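Mitochondrial edited mRNA stability factor 1 (Trypanosoma brucei, PDB 6NL1) probably acts as the 5' processing enzyme of mitochondrial mRNAs, as an RNA-binding protein of the Nudix family linked to the stability of edited transcripts. Local coordinates at residues L110-S115 / E165-V170; K126-V131 / H187-A192; S299-E304 / C343-A348. All coordinates share one frame; numbering follows the deposited sequence.

Interactions 1 and 2 belong to the same part of the chain, with centres 18 Å apart. They touch: CG1 of Val114 packs on CG of Met190 at 3.8 Å. Their segments alternate along the sequence, and both lie around the antiparallel sheet that includes strands 100-107 and 171-178. Interaction 3 comes later in the chain, on the mixed sheet. It sits across the chain's centre from the other two; its centre is 36 Å from that of interaction 1 and 38 Å from that of interaction 2. Only interaction 1 nears the GDP site: the Arg112 side chain is about 4 Å from that of Val288, which contacts GDP in a complex of this protein; GDP is absent here.

Interaction 1: L110-S115 / E165-V170; sequences LARKVS and ETADDV
Arg112 of segment 110-115 faces the 3-10 turn 167-169, and the CA atoms of Arg112 and Asp168 are 9.2 Å apart. The Arg112 side chain crosses the gap. It starts with CG between its backbone N and carbonyl carbon (chi1 77°) and bends again at chi3, which carries the guanidinium to the turn. Its NH1 donates to OD1 of Asp168 at 2.7 Å, with an N-H...O angle of 159°. This salt bridge lies in the guanidinium plane and meets OD1 nearly along its C-O bond. NH2 adds a weak, bent bond to the same OD1 of Asp168, at 3.2 Å. One carboxylate oxygen therefore takes both, and the two planes are tilted 34° apart. NH2 of Arg112 also lies 3.9 Å from CB of Ala167, and the guanidinium edge faces the turn backbone at Ala167 C and Asp168 N.

NH2 also bonds the carbonyl O of Tyr285, and Tyr278 touches both Arg112 and Asp168. These contacts would limit rotation of the buried guanidinium. Just before the turn, OG1 of Thr166 donates to OD1 of Asp169 at 2.8 Å, from above the carboxylate plane.

This is a salt bridge from a buried arginine to a partly exposed aspartate in the loop before strand 171-178. Arg112 lies close to Val288, which binds GDP in another structure of this protein; none is bound here. This is consistent with a second-shell place beside that pocket.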
loop_
_atom_site.group_PDB
_atom_site.type_symbol
_atom_site.label_atom_id
_atom_site.label_comp_id
_atom_site.label_asym_id
_atom_site.label_seq_id
_atom_site.Cartn_x
_atom_site.Cartn_y
_atom_site.Cartn_z
ATOM N N LEU A 110 -8.818 2.394 -13.518
ATOM C CA LEU A 110 -8.488 3.812 -13.381
ATOM C C LEU A 110 -8.782 4.347 -11.976
ATOM O O LEU A 110 -7.986 5.088 -11.407
ATOM C CB LEU A 110 -9.226 4.637 -14.448
ATOM C CG LEU A 110 -8.938 4.212 -15.900
ATOM C CD1 LEU A 110 -9.620 5.123 -16.908
ATOM C CD2 LEU A 110 -7.435 4.165 -16.163
ATOM N N ALA A 111 -9.919 3.956 -11.410
ATOM C CA ALA A 111 -10.347 4.494 -10.120
ATOM C C ALA A 111 -9.337 4.209 -9.017
ATOM O O ALA A 111 -9.139 5.032 -8.121
ATOM C CB ALA A 111 -11.719 3.956 -9.733
ATOM N N ARG A 112 -8.678 3.056 -9.078
ATOM C CA ARG A 112 -7.716 2.736 -8.037
ATOM C C ARG A 112 -6.543 3.723 -8.026
ATOM O O ARG A 112 -5.848 3.844 -7.024
ATOM C CB ARG A 112 -7.211 1.307 -8.175
ATOM C CG ARG A 112 -6.188 1.124 -9.273
ATOM C CD ARG A 112 -5.615 -0.272 -9.193
ATOM N NE ARG A 112 -6.683 -1.251 -9.287
ATOM C CZ ARG A 112 -6.890 -2.022 -10.348
ATOM N NH1 ARG A 112 -6.073 -1.938 -11.392
ATOM N NH2 ARG A 112 -7.907 -2.882 -10.352
ATOM N N LYS A 113 -6.338 4.437 -9.129
ATOM C CA LYS A 113 -5.212 5.370 -9.241
ATOM C C LYS A 113 -5.445 6.690 -8.522
ATOM O O LYS A 113 -4.507 7.451 -8.296
ATOM C CB LYS A 113 -4.867 5.621 -10.712
ATOM C CG LYS A 113 -4.409 4.338 -11.441
ATOM C CD LYS A 113 -4.081 4.613 -12.906
ATOM C CE LYS A 113 -3.520 3.376 -13.600
ATOM N NZ LYS A 113 -3.182 3.697 -15.019
ATOM N N VAL A 114 -6.699 6.964 -8.175
ATOM C CA VAL A 114 -7.042 8.204 -7.502
ATOM C C VAL A 114 -7.514 7.917 -6.088
ATOM O O VAL A 114 -7.962 8.813 -5.378
ATOM C CB VAL A 114 -8.153 8.978 -8.244
ATOM C CG1 VAL A 114 -7.709 9.299 -9.661
ATOM C CG2 VAL A 114 -9.453 8.184 -8.246
ATOM N N SER A 115 -7.414 6.665 -5.666
ATOM C CA SER A 115 -7.954 6.300 -4.363
ATOM C C SER A 115 -6.915 5.600 -3.514
ATOM O O SER A 115 -6.295 6.224 -2.656
ATOM C CB SER A 115 -9.197 5.425 -4.531
ATOM O OG SER A 115 -8.936 4.369 -5.443
ATOM N N GLU A 165 -14.549 -10.486 -15.359
ATOM C CA GLU A 165 -13.392 -11.293 -15.726
ATOM C C GLU A 165 -12.222 -11.004 -14.797
ATOM O O GLU A 165 -11.580 -11.924 -14.299
ATOM C CB GLU A 165 -12.965 -10.998 -17.166
ATOM C CG GLU A 165 -14.038 -11.236 -18.213
ATOM C CD GLU A 165 -14.004 -12.640 -18.776
ATOM O OE1 GLU A 165 -13.265 -13.487 -18.229
ATOM O OE2 GLU A 165 -14.714 -12.893 -19.773
ATOM N N THR A 166 -11.938 -9.717 -14.584
ATOM C CA THR A 166 -10.815 -9.297 -13.744
ATOM C C THR A 166 -11.179 -8.054 -12.932
ATOM O O THR A 166 -12.123 -7.336 -13.267
ATOM C CB THR A 166 -9.559 -8.936 -14.586
ATOM O OG1 THR A 166 -9.778 -7.689 -15.251
ATOM C CG2 THR A 166 -9.235 -10.013 -15.629
ATOM N N ALA A 167 -10.411 -7.791 -11.876
ATOM C CA ALA A 167 -10.576 -6.573 -11.082
ATOM C C ALA A 167 -10.596 -5.318 -11.957
ATOM O O ALA A 167 -11.366 -4.383 -11.711
ATOM C CB ALA A 167 -9.470 -6.462 -10.054
ATOM N N ASP A 168 -9.733 -5.284 -12.967
ATOM C CA ASP A 168 -9.669 -4.129 -13.863
ATOM C C ASP A 168 -11.014 -3.781 -14.488
ATOM O O ASP A 168 -11.289 -2.609 -14.754
ATOM C CB ASP A 168 -8.609 -4.331 -14.956
ATOM C CG ASP A 168 -7.199 -4.048 -14.456
ATOM O OD1 ASP A 168 -7.063 -3.525 -13.331
ATOM O OD2 ASP A 168 -6.232 -4.341 -15.188
ATOM N N ASP A 169 -11.854 -4.792 -14.706
ATOM C CA ASP A 169 -13.121 -4.589 -15.413
ATOM C C ASP A 169 -14.247 -4.073 -14.518
ATOM O O ASP A 169 -15.295 -3.640 -15.010
ATOM C CB ASP A 169 -13.571 -5.886 -16.099
ATOM C CG ASP A 169 -12.524 -6.433 -17.053
ATOM O OD1 ASP A 169 -12.046 -7.567 -16.830
ATOM O OD2 ASP A 169 -12.177 -5.721 -18.021
ATOM N N VAL A 170 -14.051 -4.141 -13.207
ATOM C CA VAL A 170 -15.105 -3.727 -12.281
ATOM C C VAL A 170 -15.554 -2.281 -12.518
ATOM O O VAL A 170 -14.736 -1.358 -12.551
ATOM C CB VAL A 170 -14.680 -3.957 -10.816
ATOM C CG1 VAL A 170 -15.735 -3.412 -9.859
ATOM C CG2 VAL A 170 -14.442 -5.473 -10.584
#

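Interaction 2: K126-V131 / H187-A192; sequences KYRTGV and HKLMEA. With SO4 (sulfate ion), chain C.
Leu189 of helix 180-193 reaches across to Arg128 and Thr129, at the end of helix 120-129. The CA atoms of Arg128 and Leu189 are 9.1 Å apart.

The direct contact is apolar. CD1 of Leu189 does all the close touching. It meets CG2 of Thr129 tip to tip at 3.6 Å. It also lies against the aliphatic part of Arg128, 3.8 Å from its CD. The Arg128 chain is extended from CG to NE, and its methylenes pass the leucine at an oblique angle. Tyr247 touches both Arg128 and Leu189.

The polar bonds described here all lie on the side of 126-131. OG1 of Thr129 sits between its backbone N and carbonyl carbon (chi1 68°). From there it accepts the N-H of Val131 at 3.2 Å, which makes an ST turn, and it also bonds the carbonyl O of Leu125. Its methyl faces Leu189. Gly130 leaves the helix with positive phi, while its N still bonds the carbonyl O of Lys126 at 2.7 Å. NE of Arg128 forms a salt bridge with Glu124.

Charge gathers on another side of the helix. NZ of Lys126 donates to O1 of a sulfate ion at 3.0 Å, with a weak bond to O4, and NZ also bonds ND1 of His132. Arg119 holds the same ion, which probably came from the crystallisation liquor.

Between these two segments the close contacts are between carbon atoms, at the surface and away from the GDP site. NE of Arg128 and OG1 of Thr129 bond to residues of their own helix or just after it, which leaves carbon atoms for the packing.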
loop_
_atom_site.group_PDB
_atom_site.type_symbol
_atom_site.label_atom_id
_atom_site.label_comp_id
_atom_site.label_asym_id
_atom_site.label_seq_id
_atom_site.Cartn_x
_atom_site.Cartn_y
_atom_site.Cartn_z
ATOM N N LYS A 126 -7.068 15.273 -1.447
ATOM C CA LYS A 126 -7.730 16.142 -0.485
ATOM C C LYS A 126 -6.753 17.188 0.049
ATOM O O LYS A 126 -7.095 18.364 0.183
ATOM C CB LYS A 126 -8.332 15.352 0.681
ATOM C CG LYS A 126 -8.997 16.272 1.697
ATOM C CD LYS A 126 -9.688 15.507 2.797
ATOM C CE LYS A 126 -11.023 14.958 2.341
ATOM N NZ LYS A 126 -11.693 14.187 3.429
ATOM N N TYR A 127 -5.539 16.745 0.349
ATOM C CA TYR A 127 -4.509 17.631 0.857
ATOM C C TYR A 127 -4.226 18.748 -0.149
ATOM O O TYR A 127 -4.049 19.903 0.221
ATOM C CB TYR A 127 -3.221 16.839 1.141
ATOM C CG TYR A 127 -2.008 17.725 1.347
ATOM C CD1 TYR A 127 -1.883 18.508 2.493
ATOM C CD2 TYR A 127 -0.999 17.797 0.389
ATOM C CE1 TYR A 127 -0.778 19.343 2.690
ATOM C CE2 TYR A 127 0.115 18.617 0.578
ATOM C CZ TYR A 127 0.214 19.390 1.736
ATOM O OH TYR A 127 1.298 20.216 1.941
ATOM N N ARG A 128 -4.188 18.397 -1.427
ATOM C CA ARG A 128 -3.845 19.366 -2.458
ATOM C C ARG A 128 -4.991 20.299 -2.843
ATOM O O ARG A 128 -4.744 21.438 -3.211
ATOM C CB ARG A 128 -3.341 18.656 -3.712
ATOM C CG ARG A 128 -1.948 18.034 -3.604
ATOM C CD ARG A 128 -1.697 17.221 -4.862
ATOM N NE ARG A 128 -0.327 16.736 -5.011
ATOM C CZ ARG A 128 0.627 17.399 -5.656
ATOM N NH1 ARG A 128 0.374 18.595 -6.184
ATOM N NH2 ARG A 128 1.839 16.871 -5.762
ATOM N N THR A 129 -6.235 19.828 -2.762
ATOM C CA THR A 129 -7.348 20.590 -3.318
ATOM C C THR A 129 -8.526 20.784 -2.360
ATOM O O THR A 129 -9.419 21.586 -2.631
ATOM C CB THR A 129 -7.908 19.909 -4.608
ATOM O OG1 THR A 129 -8.549 18.670 -4.259
ATOM C CG2 THR A 129 -6.796 19.642 -5.626
ATOM N N GLY A 130 -8.557 20.035 -1.264
ATOM C CA GLY A 130 -9.703 20.075 -0.365
ATOM C C GLY A 130 -10.852 19.165 -0.775
ATOM O O GLY A 130 -11.819 18.991 -0.027
ATOM N N VAL A 131 -10.754 18.573 -1.959
ATOM C CA VAL A 131 -11.828 17.720 -2.472
ATOM C C VAL A 131 -11.871 16.353 -1.797
ATOM O O VAL A 131 -10.851 15.684 -1.635
ATOM C CB VAL A 131 -11.710 17.532 -4.004
ATOM C CG1 VAL A 131 -12.648 16.409 -4.504
ATOM C CG2 VAL A 131 -11.993 18.860 -4.706
ATOM N N HIS A 187 -9.738 17.458 -10.586
ATOM C CA HIS A 187 -9.920 16.860 -11.912
ATOM C C HIS A 187 -8.612 16.826 -12.719
ATOM O O HIS A 187 -8.271 15.811 -13.316
ATOM C CB HIS A 187 -10.996 17.638 -12.682
ATOM C CG HIS A 187 -11.051 17.317 -14.142
ATOM N ND1 HIS A 187 -11.665 16.182 -14.635
ATOM C CD2 HIS A 187 -10.571 17.977 -15.223
ATOM C CE1 HIS A 187 -11.562 16.163 -15.950
ATOM N NE2 HIS A 187 -10.898 17.241 -16.333
ATOM N N LYS A 188 -7.881 17.938 -12.723
ATOM C CA LYS A 188 -6.603 18.017 -13.433
ATOM C C LYS A 188 -5.585 17.029 -12.867
ATOM O O LYS A 188 -4.859 16.371 -13.613
ATOM C CB LYS A 188 -6.042 19.443 -13.363
ATOM C CG LYS A 188 -6.117 20.208 -14.668
ATOM C CD LYS A 188 -7.452 19.964 -15.365
ATOM C CE LYS A 188 -7.399 20.381 -16.830
ATOM N NZ LYS A 188 -8.258 19.519 -17.696
ATOM N N LEU A 189 -5.535 16.932 -11.543
ATOM C CA LEU A 189 -4.620 16.011 -10.885
ATOM C C LEU A 189 -4.959 14.548 -11.178
ATOM O O LEU A 189 -4.074 13.700 -11.265
ATOM C CB LEU A 189 -4.598 16.266 -9.374
ATOM C CG LEU A 189 -3.980 17.610 -8.981
ATOM C CD1 LEU A 189 -4.260 17.932 -7.520
ATOM C CD2 LEU A 189 -2.477 17.622 -9.257
ATOM N N MET A 190 -6.244 14.251 -11.315
ATOM C CA MET A 190 -6.674 12.880 -11.556
ATOM C C MET A 190 -6.273 12.449 -12.964
ATOM O O MET A 190 -5.833 11.313 -13.172
ATOM C CB MET A 190 -8.187 12.754 -11.347
ATOM C CG MET A 190 -8.602 12.955 -9.885
ATOM S SD MET A 190 -10.361 13.270 -9.678
ATOM C CE MET A 190 -11.061 11.724 -10.261
ATOM N N GLU A 191 -6.405 13.362 -13.925
ATOM C CA GLU A 191 -6.002 13.063 -15.296
ATOM C C GLU A 191 -4.516 12.759 -15.367
ATOM O O GLU A 191 -4.106 11.850 -16.080
ATOM C CB GLU A 191 -6.387 14.189 -16.249
ATOM C CG GLU A 191 -7.883 14.303 -16.440
ATOM C CD GLU A 191 -8.265 15.257 -17.544
ATOM O OE1 GLU A 191 -9.352 15.064 -18.135
ATOM O OE2 GLU A 191 -7.493 16.204 -17.814
ATOM N N ALA A 192 -3.715 13.488 -14.594
ATOM C CA ALA A 192 -2.285 13.204 -14.526
ATOM C C ALA A 192 -2.043 11.875 -13.829
ATOM O O ALA A 192 -1.185 11.091 -14.239
ATOM C CB ALA A 192 -1.542 14.321 -13.799
HETATM S S SO4 C . -9.213 11.443 3.606
HETATM O O1 SO4 C . -10.295 11.772 4.534
HETATM O O2 SO4 C . -8.044 12.257 3.931
HETATM O O3 SO4 C . -8.863 10.027 3.729
HETATM O O4 SO4 C . -9.647 11.719 2.236
#

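Interaction 3: S299-E304 / C343-A348; sequences SDIRVE and CAWMKA
This is a mainly apolar contact between the loop 299-304, which follows strand 290-296, and strand 343-346 of the mixed sheet. Ile301 and Val303 meet Trp345 and Cys343, two apart on the strand. CG2 of Ile301 lies at the edge of the indole, near the ring plane, 3.9 Å from CZ2 of Trp345. The two side chains cross at about a right angle. Further along, CG1 of Val303 packs on SG of Cys343, also at 3.9 Å. With CG1 anti to the backbone N (chi1 -179°), Val303 turns this methyl to the cysteine sulfur.

One water adds a polar link. It donates to the carbonyl O of Ser299 at 2.9 Å and to the carbonyl O of Ile301 at 2.6 Å. It accepts a weak bond from NE1 of Trp345.

Arg207 lies at the same corner: its NH1 bonds the carbonyl O of Ser299, and it makes a cation-pi contact with Trp345. The indole also touches Leu218 on strand 216-223, the antiparallel neighbour of 343-346.

With apolar touches at two points and one water whose bond to the indole is weak, the loop rests on the strand mainly by van der Waals packing.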
loop_
_atom_site.group_PDB
_atom_site.type_symbol
_atom_site.label_atom_id
_atom_site.label_comp_id
_atom_site.label_asym_id
_atom_site.label_seq_id
_atom_site.Cartn_x
_atom_site.Cartn_y
_atom_site.Cartn_z
ATOM N N SER A 299 26.471 -5.617 6.846
ATOM C CA SER A 299 25.742 -6.435 7.813
ATOM C C SER A 299 25.617 -5.773 9.185
ATOM O O SER A 299 24.696 -6.076 9.941
ATOM C CB SER A 299 26.381 -7.821 7.946
ATOM O OG SER A 299 27.689 -7.718 8.467
ATOM N N ASP A 300 26.535 -4.865 9.502
ATOM C CA ASP A 300 26.523 -4.195 10.801
ATOM C C ASP A 300 25.924 -2.791 10.733
ATOM O O ASP A 300 26.149 -1.973 11.624
ATOM C CB ASP A 300 27.938 -4.142 11.394
ATOM C CG ASP A 300 28.871 -3.223 10.613
ATOM O OD1 ASP A 300 29.954 -2.888 11.136
ATOM O OD2 ASP A 300 28.524 -2.826 9.478
ATOM N N ILE A 301 25.175 -2.513 9.672
ATOM C CA ILE A 301 24.531 -1.216 9.523
ATOM C C ILE A 301 23.620 -0.936 10.716
ATOM O O ILE A 301 22.979 -1.846 11.247
ATOM C CB ILE A 301 23.704 -1.134 8.227
ATOM C CG1 ILE A 301 23.141 0.280 8.043
ATOM C CG2 ILE A 301 22.575 -2.174 8.237
ATOM C CD1 ILE A 301 22.537 0.522 6.694
ATOM N N ARG A 302 23.577 0.321 11.145
ATOM C CA ARG A 302 22.726 0.706 12.263
ATOM C C ARG A 302 21.325 1.037 11.774
ATOM O O ARG A 302 21.134 1.911 10.929
ATOM C CB ARG A 302 23.314 1.896 13.019
ATOM C CG ARG A 302 22.641 2.152 14.359
ATOM C CD ARG A 302 23.182 3.402 15.027
ATOM N NE ARG A 302 22.868 4.599 14.255
ATOM C CZ ARG A 302 23.295 5.820 14.564
ATOM N NH1 ARG A 302 24.061 6.005 15.631
ATOM N NH2 ARG A 302 22.959 6.854 13.804
ATOM N N VAL A 303 20.345 0.319 12.306
ATOM C CA VAL A 303 18.956 0.527 11.935
ATOM C C VAL A 303 18.237 1.277 13.056
ATOM O O VAL A 303 18.246 0.845 14.204
ATOM C CB VAL A 303 18.256 -0.814 11.714
ATOM C CG1 VAL A 303 16.811 -0.591 11.290
ATOM C CG2 VAL A 303 19.024 -1.652 10.692
ATOM N N GLU A 304 17.617 2.401 12.730
ATOM C CA GLU A 304 16.935 3.187 13.748
ATOM C C GLU A 304 15.464 2.817 13.903
ATOM O O GLU A 304 14.922 2.886 14.998
ATOM C CB GLU A 304 17.094 4.679 13.471
ATOM C CG GLU A 304 18.544 5.132 13.537
ATOM C CD GLU A 304 18.678 6.628 13.636
ATOM O OE1 GLU A 304 19.043 7.114 14.728
ATOM O OE2 GLU A 304 18.420 7.318 12.625
ATOM N N CYS A 343 12.434 -3.720 13.947
ATOM C CA CYS A 343 12.973 -4.379 12.755
ATOM C C CYS A 343 13.659 -5.703 13.080
ATOM O O CYS A 343 14.177 -5.884 14.183
ATOM C CB CYS A 343 13.954 -3.455 12.031
ATOM S SG CYS A 343 13.204 -1.955 11.362
ATOM N N ALA A 344 13.643 -6.617 12.108
ATOM C CA ALA A 344 14.336 -7.902 12.198
ATOM C C ALA A 344 15.035 -8.244 10.883
ATOM O O ALA A 344 14.527 -7.925 9.804
ATOM C CB ALA A 344 13.347 -9.021 12.555
ATOM N N TRP A 345 16.187 -8.909 10.977
ATOM C CA TRP A 345 16.817 -9.534 9.813
ATOM C C TRP A 345 16.301 -10.956 9.688
ATOM O O TRP A 345 16.479 -11.767 10.597
ATOM C CB TRP A 345 18.341 -9.567 9.945
ATOM C CG TRP A 345 18.989 -8.223 9.857
ATOM C CD1 TRP A 345 19.528 -7.496 10.889
ATOM C CD2 TRP A 345 19.160 -7.434 8.676
ATOM N NE1 TRP A 345 20.029 -6.308 10.416
ATOM C CE2 TRP A 345 19.816 -6.244 9.063
ATOM C CE3 TRP A 345 18.826 -7.617 7.330
ATOM C CZ2 TRP A 345 20.145 -5.245 8.151
ATOM C CZ3 TRP A 345 19.153 -6.624 6.424
ATOM C CH2 TRP A 345 19.807 -5.451 6.838
ATOM N N MET A 346 15.668 -11.266 8.564
ATOM C CA MET A 346 15.042 -12.574 8.397
ATOM C C MET A 346 15.311 -13.202 7.043
ATOM O O MET A 346 15.337 -12.510 6.028
ATOM C CB MET A 346 13.531 -12.454 8.608
ATOM C CG MET A 346 13.139 -12.036 10.037
ATOM S SD MET A 346 11.385 -12.261 10.426
ATOM C CE MET A 346 11.417 -12.120 12.211
ATOM N N LYS A 347 15.492 -14.521 7.041
ATOM C CA LYS A 347 15.631 -15.292 5.816
ATOM C C LYS A 347 14.273 -15.724 5.299
ATOM O O LYS A 347 13.425 -16.166 6.065
ATOM C CB LYS A 347 16.469 -16.549 6.056
ATOM C CG LYS A 347 17.941 -16.295 6.284
ATOM C CD LYS A 347 18.688 -17.608 6.384
ATOM C CE LYS A 347 20.191 -17.387 6.446
ATOM N NZ LYS A 347 20.904 -18.685 6.556
ATOM N N ALA A 348 14.079 -15.628 3.989
ATOM C CA ALA A 348 12.869 -16.162 3.385
ATOM C C ALA A 348 12.667 -17.641 3.724
ATOM O O ALA A 348 11.543 -18.073 3.976
ATOM C CB ALA A 348 12.890 -15.957 1.894
HETATM O O HOH W 1 22.653 -4.468 11.308
#